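Local coordinates for sensory transduction histidine kinase, putative (Borrelia burgdorferi, PDB 5BWJ), which forms the periplasmic Venus flytrap sensor of the membrane-bound hybrid histidine kinase Hk1, which probably couples small-molecule sensing to ATP-dependent phosphorylation of a protein histidine, at residues Y71-N76 and Y122-R127; L85-S90 and F182-N187; I52-E57 and L136-Q141. One frame throughout, in Å; residues are numbered along the deposited sequence.

In the fold
From the N terminus, strand 45-52 runs into 52-57, the opening side of contact 3, and strand 65-69 is followed by 71-76, which begins contact 1. Strand 79-94 then supplies 85-90 of contact 2. Helix 121-128 closes contact 1 and 136-141 closes contact 3, so the loop of contact 1 lies within that of contact 3. Contact 2, completed last by 182-187, crosses both. Within this Venus flytrap fold, contacts 1 and 3 tie loops after strands 65-69 and 45-52 to the 114-117/134-137 side, while contact 2 joins two long strands. Y122 and I125 pack on contact 2, and L75 meets L55 of contact 3.

Contact 1 of 3, residues Y71-N76 and Y122-R127; sequences YNVKLN and YEDILR
The loop 71-76 comes up to helix 121-128 at one point, where the CA atoms of N72 and D124 are 6.8 Å apart, and its residues 73-76 turn with helical backbone angles. D124 carries the contact. With CG beside its own backbone N (chi1 -72°), its carboxylate reaches the loop and accepts the backbone N-H of V73 at OD2, N to OD2 3.0 Å, through the syn lone pair. The same carboxylate meets the V73 side chain, whose CG2 comes within 3.2 Å of OD1, a tight approach of a methyl to a charged oxygen. N72 crosses D124 at about a right angle, yet its amide plane is only 12° from that of the carboxylate, and N72 ND2 lies 3.2 Å from D124 OD1 at an angle too poor for a hydrogen bond; its bond to T120 O is weak. The other end of N72 looks back into its own loop. OD1 forms an Asx turn by accepting K74 N at 2.8 Å and takes L75 N as well, which fixes the amide's rotation. On the helix, E123 is engaged otherwise: OE1 accepts from N119 N, while R127 grips OE2 side-on with NE and NH2, NH2 to OE2 2.7 Å. One carboxylate thus binds a turn that N72 OD1 also holds, and its place in the first helical turn would probably favour the ionised form of D124.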
loop_
_atom_site.group_PDB
_atom_site.type_symbol
_atom_site.label_atom_id
_atom_site.label_comp_id
_atom_site.label_asym_id
_atom_site.label_seq_id
_atom_site.Cartn_x
_atom_site.Cartn_y
_atom_site.Cartn_z
ATOM N N TYR B 71 11.698 -1.842 12.212
ATOM C CA TYR B 71 12.556 -1.509 13.342
ATOM C C TYR B 71 11.904 -1.940 14.649
ATOM O O TYR B 71 10.727 -1.672 14.890
ATOM C CB TYR B 71 12.865 -0.013 13.389
ATOM C CG TYR B 71 13.797 0.349 14.526
ATOM C CD1 TYR B 71 15.174 0.302 14.361
ATOM C CD2 TYR B 71 13.299 0.715 15.770
ATOM C CE1 TYR B 71 16.031 0.623 15.397
ATOM C CE2 TYR B 71 14.148 1.036 16.815
ATOM C CZ TYR B 71 15.513 0.988 16.621
ATOM O OH TYR B 71 16.365 1.306 17.653
ATOM N N ASN B 72 12.683 -2.612 15.486
ATOM C CA ASN B 72 12.197 -3.110 16.762
ATOM C C ASN B 72 13.329 -3.126 17.775
ATOM O O ASN B 72 14.468 -3.443 17.432
ATOM C CB ASN B 72 11.598 -4.509 16.597
ATOM C CG ASN B 72 11.274 -5.165 17.923
ATOM O OD1 ASN B 72 11.992 -6.055 18.378
ATOM N ND2 ASN B 72 10.191 -4.725 18.554
ATOM N N VAL B 73 13.016 -2.771 19.017
ATOM C CA VAL B 73 14.023 -2.696 20.070
ATOM C C VAL B 73 14.781 -4.014 20.226
ATOM O O VAL B 73 15.966 -4.016 20.556
ATOM C CB VAL B 73 13.391 -2.315 21.424
ATOM C CG1 VAL B 73 12.824 -0.904 21.366
ATOM C CG2 VAL B 73 12.311 -3.313 21.819
ATOM N N LYS B 74 14.101 -5.128 19.978
ATOM C CA LYS B 74 14.715 -6.445 20.122
ATOM C C LYS B 74 15.541 -6.826 18.894
ATOM O O LYS B 74 16.615 -7.410 19.022
ATOM C CB LYS B 74 13.644 -7.507 20.379
ATOM N N LEU B 75 15.040 -6.494 17.708
ATOM C CA LEU B 75 15.727 -6.844 16.468
ATOM C C LEU B 75 16.897 -5.908 16.185
ATOM O O LEU B 75 17.837 -6.273 15.481
ATOM C CB LEU B 75 14.752 -6.818 15.288
ATOM C CG LEU B 75 13.543 -7.752 15.357
ATOM C CD1 LEU B 75 12.792 -7.710 14.035
ATOM C CD2 LEU B 75 13.949 -9.181 15.697
ATOM N N ASN B 76 16.830 -4.699 16.732
ATOM C CA ASN B 76 17.887 -3.710 16.550
ATOM C C ASN B 76 19.225 -4.191 17.116
ATOM O O ASN B 76 20.290 -3.747 16.684
ATOM C CB ASN B 76 17.472 -2.384 17.197
ATOM C CG ASN B 76 18.634 -1.648 17.830
ATOM O OD1 ASN B 76 19.365 -0.919 17.158
ATOM N ND2 ASN B 76 18.807 -1.829 19.135
ATOM N N TYR B 122 5.288 -2.547 15.601
ATOM C CA TYR B 122 3.921 -2.497 16.096
ATOM C C TYR B 122 3.847 -2.940 17.552
ATOM O O TYR B 122 3.031 -2.428 18.318
ATOM C CB TYR B 122 3.013 -3.363 15.222
ATOM C CG TYR B 122 3.046 -2.965 13.764
ATOM C CD1 TYR B 122 2.417 -1.807 13.328
ATOM C CD2 TYR B 122 3.715 -3.740 12.823
ATOM C CE1 TYR B 122 2.445 -1.432 12.000
ATOM C CE2 TYR B 122 3.750 -3.370 11.487
ATOM C CZ TYR B 122 3.112 -2.214 11.084
ATOM O OH TYR B 122 3.137 -1.835 9.760
ATOM N N GLU B 123 4.700 -3.886 17.938
ATOM C CA GLU B 123 4.753 -4.324 19.326
ATOM C C GLU B 123 5.237 -3.183 20.212
ATOM O O GLU B 123 4.663 -2.923 21.268
ATOM C CB GLU B 123 5.669 -5.539 19.494
ATOM C CG GLU B 123 5.713 -6.068 20.927
ATOM C CD GLU B 123 6.735 -7.171 21.124
ATOM O OE1 GLU B 123 7.435 -7.523 20.153
ATOM O OE2 GLU B 123 6.838 -7.687 22.258
ATOM N N ASP B 124 6.294 -2.504 19.775
ATOM C CA ASP B 124 6.861 -1.397 20.538
ATOM C C ASP B 124 5.834 -0.294 20.773
ATOM O O ASP B 124 5.765 0.270 21.864
ATOM C CB ASP B 124 8.085 -0.820 19.821
ATOM C CG ASP B 124 9.290 -1.739 19.891
ATOM O OD1 ASP B 124 9.314 -2.629 20.766
ATOM O OD2 ASP B 124 10.216 -1.565 19.073
ATOM N N ILE B 125 5.036 0.003 19.752
ATOM C CA ILE B 125 4.028 1.056 19.851
ATOM C C ILE B 125 3.046 0.754 20.981
ATOM O O ILE B 125 2.723 1.632 21.780
ATOM C CB ILE B 125 3.261 1.229 18.520
ATOM C CG1 ILE B 125 4.205 1.748 17.434
ATOM C CG2 ILE B 125 2.094 2.207 18.675
ATOM C CD1 ILE B 125 3.646 1.658 16.030
ATOM N N LEU B 126 2.584 -0.489 21.053
ATOM C CA LEU B 126 1.617 -0.880 22.074
ATOM C C LEU B 126 2.230 -0.852 23.475
ATOM O O LEU B 126 1.529 -0.607 24.457
ATOM C CB LEU B 126 1.061 -2.276 21.777
ATOM C CG LEU B 126 0.330 -2.451 20.444
ATOM C CD1 LEU B 126 -0.179 -3.878 20.300
ATOM C CD2 LEU B 126 -0.817 -1.460 20.302
ATOM N N ARG B 127 3.533 -1.099 23.568
ATOM C CA ARG B 127 4.215 -1.078 24.859
ATOM C C ARG B 127 4.488 0.354 25.310
ATOM O O ARG B 127 4.505 0.642 26.506
ATOM C CB ARG B 127 5.521 -1.871 24.792
ATOM C CG ARG B 127 5.316 -3.357 24.541
ATOM C CD ARG B 127 6.565 -4.167 24.837
ATOM N NE ARG B 127 6.414 -5.559 24.419
ATOM C CZ ARG B 127 5.676 -6.460 25.061
ATOM N NH1 ARG B 127 5.010 -6.124 26.158
ATOM N NH2 ARG B 127 5.599 -7.701 24.603
#

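Contact 2 of 3, residues L85-S90 and F182-N187; sequences LARSIS and FYSIKN
A classic beta bulge interrupts the regular pairing of these antiparallel strands: L85 and A86 both face N187, whose carbonyl O accepts L85 N at a short 2.6 Å and A86 N at 3.3 Å. The strands, 146° apart in direction, belong to the long 79-94 and 184-192 pair, consistent with the interlobe connections of a Venus flytrap fold. Past the bulge, S88 and I185 form a hydrogen-bonded pair, flanked by the non-hydrogen-bonded pairs R87-K186 and I89-S184. R87 and K186 run side by side with like charges close, NH1 to NZ 3.3 Å; E84 offers R87 a salt bridge, and R87 of the second subunit lies near, so the cluster sits at the subunit interface. I89 packs there on that subunit's F19. On the other face, N187 reaches along the strand past A86 O, to which ND2 makes a weak bond, and gives an N-H to S88 OG, ND2 to OG 2.8 Å, nearly in the amide plane, while S88 OG also bonds D158. At Y183, where the partner chain is still loop, S90 OG takes the crowded position between its N and C (chi1 68°) and accepts Y183 N at 2.8 Å beside the Y183 ring edge.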
loop_
_atom_site.group_PDB
_atom_site.type_symbol
_atom_site.label_atom_id
_atom_site.label_comp_id
_atom_site.label_asym_id
_atom_site.label_seq_id
_atom_site.Cartn_x
_atom_site.Cartn_y
_atom_site.Cartn_z
ATOM N N LEU B 85 12.157 0.269 1.667
ATOM C CA LEU B 85 11.565 -0.461 0.552
ATOM C C LEU B 85 10.166 0.059 0.235
ATOM O O LEU B 85 9.803 0.222 -0.928
ATOM C CB LEU B 85 11.517 -1.956 0.866
ATOM C CG LEU B 85 10.904 -2.864 -0.202
ATOM C CD1 LEU B 85 11.564 -2.658 -1.559
ATOM C CD2 LEU B 85 11.022 -4.316 0.230
ATOM N N ALA B 86 9.387 0.317 1.279
ATOM C CA ALA B 86 8.046 0.862 1.118
ATOM C C ALA B 86 7.523 1.365 2.456
ATOM O O ALA B 86 8.160 1.174 3.494
ATOM C CB ALA B 86 7.107 -0.183 0.542
ATOM N N ARG B 87 6.361 2.007 2.417
ATOM C CA ARG B 87 5.734 2.554 3.613
ATOM C C ARG B 87 4.401 1.873 3.890
ATOM O O ARG B 87 3.731 1.403 2.971
ATOM C CB ARG B 87 5.521 4.062 3.465
ATOM C CG ARG B 87 6.740 4.908 3.785
ATOM C CD ARG B 87 6.441 6.384 3.576
ATOM N NE ARG B 87 7.336 7.250 4.343
ATOM C CZ ARG B 87 8.495 7.729 3.899
ATOM N NH1 ARG B 87 9.226 8.512 4.682
ATOM N NH2 ARG B 87 8.933 7.433 2.681
ATOM N N SER B 88 4.027 1.831 5.164
ATOM C CA SER B 88 2.735 1.301 5.580
ATOM C C SER B 88 2.107 2.214 6.627
ATOM O O SER B 88 2.751 3.138 7.128
ATOM C CB SER B 88 2.885 -0.116 6.139
ATOM O OG SER B 88 3.420 -0.998 5.167
ATOM N N ILE B 89 0.843 1.950 6.942
ATOM C CA ILE B 89 0.145 2.651 8.008
ATOM C C ILE B 89 -0.280 1.636 9.060
ATOM O O ILE B 89 -0.845 0.592 8.733
ATOM C CB ILE B 89 -1.088 3.419 7.480
ATOM C CG1 ILE B 89 -0.653 4.443 6.427
ATOM C CG2 ILE B 89 -1.827 4.103 8.634
ATOM C CD1 ILE B 89 -1.796 5.224 5.785
ATOM N N SER B 90 0.014 1.931 10.322
ATOM C CA SER B 90 -0.401 1.067 11.417
ATOM C C SER B 90 -1.899 1.221 11.650
ATOM O O SER B 90 -2.399 2.335 11.790
ATOM C CB SER B 90 0.376 1.396 12.694
ATOM O OG SER B 90 0.013 2.671 13.196
ATOM N N PHE B 182 -2.856 5.863 14.133
ATOM C CA PHE B 182 -2.259 5.761 12.807
ATOM C C PHE B 182 -0.849 6.337 12.764
ATOM O O PHE B 182 -0.659 7.550 12.867
ATOM C CB PHE B 182 -3.140 6.472 11.780
ATOM C CG PHE B 182 -4.585 6.073 11.845
ATOM C CD1 PHE B 182 -4.983 4.803 11.465
ATOM C CD2 PHE B 182 -5.546 6.968 12.283
ATOM C CE1 PHE B 182 -6.312 4.432 11.524
ATOM C CE2 PHE B 182 -6.876 6.604 12.343
ATOM C CZ PHE B 182 -7.260 5.333 11.963
ATOM N N TYR B 183 0.130 5.450 12.612
ATOM C CA TYR B 183 1.525 5.839 12.444
ATOM C C TYR B 183 1.987 5.509 11.031
ATOM O O TYR B 183 1.569 4.503 10.457
ATOM C CB TYR B 183 2.421 5.119 13.455
ATOM C CG TYR B 183 2.186 5.495 14.899
ATOM C CD1 TYR B 183 2.984 6.441 15.529
ATOM C CD2 TYR B 183 1.175 4.895 15.639
ATOM C CE1 TYR B 183 2.778 6.784 16.851
ATOM C CE2 TYR B 183 0.961 5.232 16.962
ATOM C CZ TYR B 183 1.765 6.176 17.562
ATOM O OH TYR B 183 1.556 6.515 18.880
ATOM N N SER B 184 2.847 6.355 10.474
ATOM C CA SER B 184 3.505 6.037 9.214
ATOM C C SER B 184 4.691 5.123 9.497
ATOM O O SER B 184 5.637 5.516 10.181
ATOM C CB SER B 184 3.964 7.305 8.495
ATOM O OG SER B 184 4.510 6.989 7.226
ATOM N N ILE B 185 4.627 3.904 8.971
ATOM C CA ILE B 185 5.641 2.888 9.232
ATOM C C ILE B 185 6.532 2.687 8.014
ATOM O O ILE B 185 6.045 2.530 6.898
ATOM C CB ILE B 185 4.999 1.536 9.611
ATOM C CG1 ILE B 185 4.045 1.708 10.798
ATOM C CG2 ILE B 185 6.071 0.494 9.920
ATOM C CD1 ILE B 185 4.706 2.204 12.068
ATOM N N LYS B 186 7.841 2.686 8.245
ATOM C CA LYS B 186 8.809 2.451 7.182
ATOM C C LYS B 186 9.205 0.978 7.140
ATOM O O LYS B 186 9.573 0.394 8.162
ATOM C CB LYS B 186 10.046 3.327 7.381
ATOM C CG LYS B 186 9.726 4.784 7.676
ATOM C CD LYS B 186 10.989 5.619 7.816
ATOM C CE LYS B 186 10.703 6.954 8.489
ATOM N NZ LYS B 186 9.618 7.709 7.807
ATOM N N ASN B 187 9.111 0.383 5.956
ATOM C CA ASN B 187 9.569 -0.984 5.740
ATOM C C ASN B 187 10.938 -0.963 5.074
ATOM O O ASN B 187 11.079 -0.493 3.944
ATOM C CB ASN B 187 8.561 -1.761 4.892
ATOM C CG ASN B 187 7.186 -1.817 5.534
ATOM O OD1 ASN B 187 6.963 -2.566 6.486
ATOM N ND2 ASN B 187 6.258 -1.020 5.017
HETATM O O HOH W 1 3.083 5.686 5.743
#

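Contact 3 of 3, residues I52-E57 and L136-Q141; sequences IDNLNE and LADNSQ
Two asparagines lie with their amides almost in one plane, and a single nearly straight hydrogen bond joins them. N139 donates from ND2 to OD1 of N54, ND2 to OD1 2.7 Å with an N-H...O angle of 171°, and the donor lies in the carbonyl plane on a lone pair of OD1. The torsions put each group there by different means. N54 keeps CG beside its backbone N and anti to its carbonyl carbon (chi1 -48°), so that although its CB does not aim at the other segment, the amide end comes across to it. N139 instead takes the crowded position, CG between its backbone N and carbonyl carbon (chi1 55°), and so holds its amide at the start of the helix. As N-cap residue it uses OD1 to accept E142 N, which leaves the orientation of the amide settled from both ends: the oxygen serves the helix, the nitrogen the loop. Accepting at OD1 may polarise the amide and sharpen ND2 as a donor.

D138 joins by its CB, 3.3 Å from N54 OD1, with its carboxylate turned well out of the plane of the N54 amide. A water also bridges the two backbones, donating to D53 O at 2.8 Å and to D138 O at 2.7 Å. D53 touches N139 ND2 with its CB at 3.8 Å, and its carboxylate makes a long, weak ion pair with K22, whose NZ also bonds Q141 OE1.

The loop leaving strand 45-52 thereby docks on the turn between strand 134-137 and helix 140-148; S140, at the head of that helix, bonds D14 just beyond strand 6-13 and packs against helix 161-169, while A137 continues the pairing with strand 114-117.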
loop_
_atom_site.group_PDB
_atom_site.type_symbol
_atom_site.label_atom_id
_atom_site.label_comp_id
_atom_site.label_asym_id
_atom_site.label_seq_id
_atom_site.Cartn_x
_atom_site.Cartn_y
_atom_site.Cartn_z
ATOM N N ILE B 52 10.212 -17.395 4.945
ATOM C CA ILE B 52 10.074 -17.869 6.315
ATOM C C ILE B 52 8.946 -17.104 7.001
ATOM O O ILE B 52 8.845 -15.882 6.881
ATOM C CB ILE B 52 11.385 -17.713 7.115
ATOM C CG1 ILE B 52 11.968 -16.307 6.942
ATOM C CG2 ILE B 52 12.400 -18.764 6.667
ATOM C CD1 ILE B 52 13.120 -16.003 7.878
ATOM N N ASP B 53 8.082 -17.831 7.702
ATOM C CA ASP B 53 6.957 -17.220 8.397
ATOM C C ASP B 53 7.435 -16.408 9.592
ATOM O O ASP B 53 7.046 -15.252 9.769
ATOM C CB ASP B 53 5.964 -18.291 8.854
ATOM C CG ASP B 53 5.243 -18.948 7.696
ATOM O OD1 ASP B 53 5.722 -18.824 6.549
ATOM O OD2 ASP B 53 4.198 -19.593 7.931
ATOM N N ASN B 54 8.288 -17.026 10.402
ATOM C CA ASN B 54 8.742 -16.436 11.654
ATOM C C ASN B 54 10.220 -16.086 11.606
ATOM O O ASN B 54 10.964 -16.599 10.768
ATOM C CB ASN B 54 8.476 -17.399 12.814
ATOM C CG ASN B 54 7.068 -17.954 12.797
ATOM O OD1 ASN B 54 6.129 -17.281 12.370
ATOM N ND2 ASN B 54 6.913 -19.190 13.259
ATOM N N LEU B 55 10.632 -15.212 12.519
ATOM C CA LEU B 55 12.030 -14.825 12.655
ATOM C C LEU B 55 12.608 -15.389 13.951
ATOM O O LEU B 55 12.499 -14.767 15.009
ATOM C CB LEU B 55 12.166 -13.303 12.629
ATOM C CG LEU B 55 13.593 -12.757 12.652
ATOM C CD1 LEU B 55 14.317 -13.082 11.352
ATOM C CD2 LEU B 55 13.578 -11.259 12.905
ATOM N N ASN B 56 13.213 -16.569 13.864
ATOM C CA ASN B 56 13.803 -17.224 15.028
ATOM C C ASN B 56 15.267 -16.835 15.204
ATOM O O ASN B 56 16.064 -16.963 14.277
ATOM C CB ASN B 56 13.676 -18.742 14.900
ATOM C CG ASN B 56 12.290 -19.177 14.467
ATOM O OD1 ASN B 56 12.059 -19.478 13.295
ATOM N ND2 ASN B 56 11.355 -19.204 15.410
ATOM N N GLU B 57 15.613 -16.366 16.401
ATOM C CA GLU B 57 16.966 -15.895 16.687
ATOM C C GLU B 57 18.016 -16.976 16.450
ATOM O O GLU B 57 19.150 -16.681 16.073
ATOM C CB GLU B 57 17.056 -15.397 18.132
ATOM N N LEU B 136 0.784 -11.989 21.740
ATOM C CA LEU B 136 1.880 -12.021 20.779
ATOM C C LEU B 136 1.700 -13.135 19.753
ATOM O O LEU B 136 1.530 -14.300 20.110
ATOM C CB LEU B 136 3.218 -12.192 21.504
ATOM C CG LEU B 136 3.635 -11.042 22.425
ATOM C CD1 LEU B 136 4.924 -11.389 23.147
ATOM C CD2 LEU B 136 3.793 -9.737 21.650
ATOM N N ALA B 137 1.732 -12.756 18.478
ATOM C CA ALA B 137 1.668 -13.711 17.377
ATOM C C ALA B 137 3.026 -13.803 16.693
ATOM O O ALA B 137 3.806 -12.851 16.716
ATOM C CB ALA B 137 0.594 -13.306 16.379
ATOM N N ASP B 138 3.307 -14.952 16.087
ATOM C CA ASP B 138 4.588 -15.172 15.423
ATOM C C ASP B 138 4.584 -14.612 14.006
ATOM O O ASP B 138 5.636 -14.277 13.464
ATOM C CB ASP B 138 4.928 -16.665 15.387
ATOM C CG ASP B 138 5.190 -17.242 16.766
ATOM O OD1 ASP B 138 5.615 -16.483 17.662
ATOM O OD2 ASP B 138 4.979 -18.460 16.950
ATOM N N ASN B 139 3.400 -14.516 13.407
ATOM C CA ASN B 139 3.273 -14.039 12.033
ATOM C C ASN B 139 1.865 -13.541 11.723
ATOM O O ASN B 139 0.946 -13.720 12.520
ATOM C CB ASN B 139 3.656 -15.148 11.052
ATOM C CG ASN B 139 2.856 -16.417 11.267
ATOM O OD1 ASN B 139 1.644 -16.444 11.058
ATOM N ND2 ASN B 139 3.536 -17.481 11.675
ATOM N N SER B 140 1.706 -12.925 10.555
ATOM C CA SER B 140 0.432 -12.328 10.164
ATOM C C SER B 140 -0.694 -13.356 10.125
ATOM O O SER B 140 -1.800 -13.090 10.592
ATOM C CB SER B 140 0.556 -11.650 8.796
ATOM O OG SER B 140 1.453 -10.557 8.846
ATOM N N GLN B 141 -0.410 -14.526 9.564
ATOM C CA GLN B 141 -1.411 -15.579 9.447
ATOM C C GLN B 141 -1.936 -15.998 10.816
ATOM O O GLN B 141 -3.145 -16.107 11.022
ATOM C CB GLN B 141 -0.825 -16.783 8.714
ATOM C CG GLN B 141 -1.788 -17.932 8.523
ATOM C CD GLN B 141 -1.265 -18.946 7.530
ATOM O OE1 GLN B 141 -1.052 -18.627 6.360
ATOM N NE2 GLN B 141 -1.035 -20.170 7.993
HETATM O O HOH W 2 6.758 -12.974 11.409
#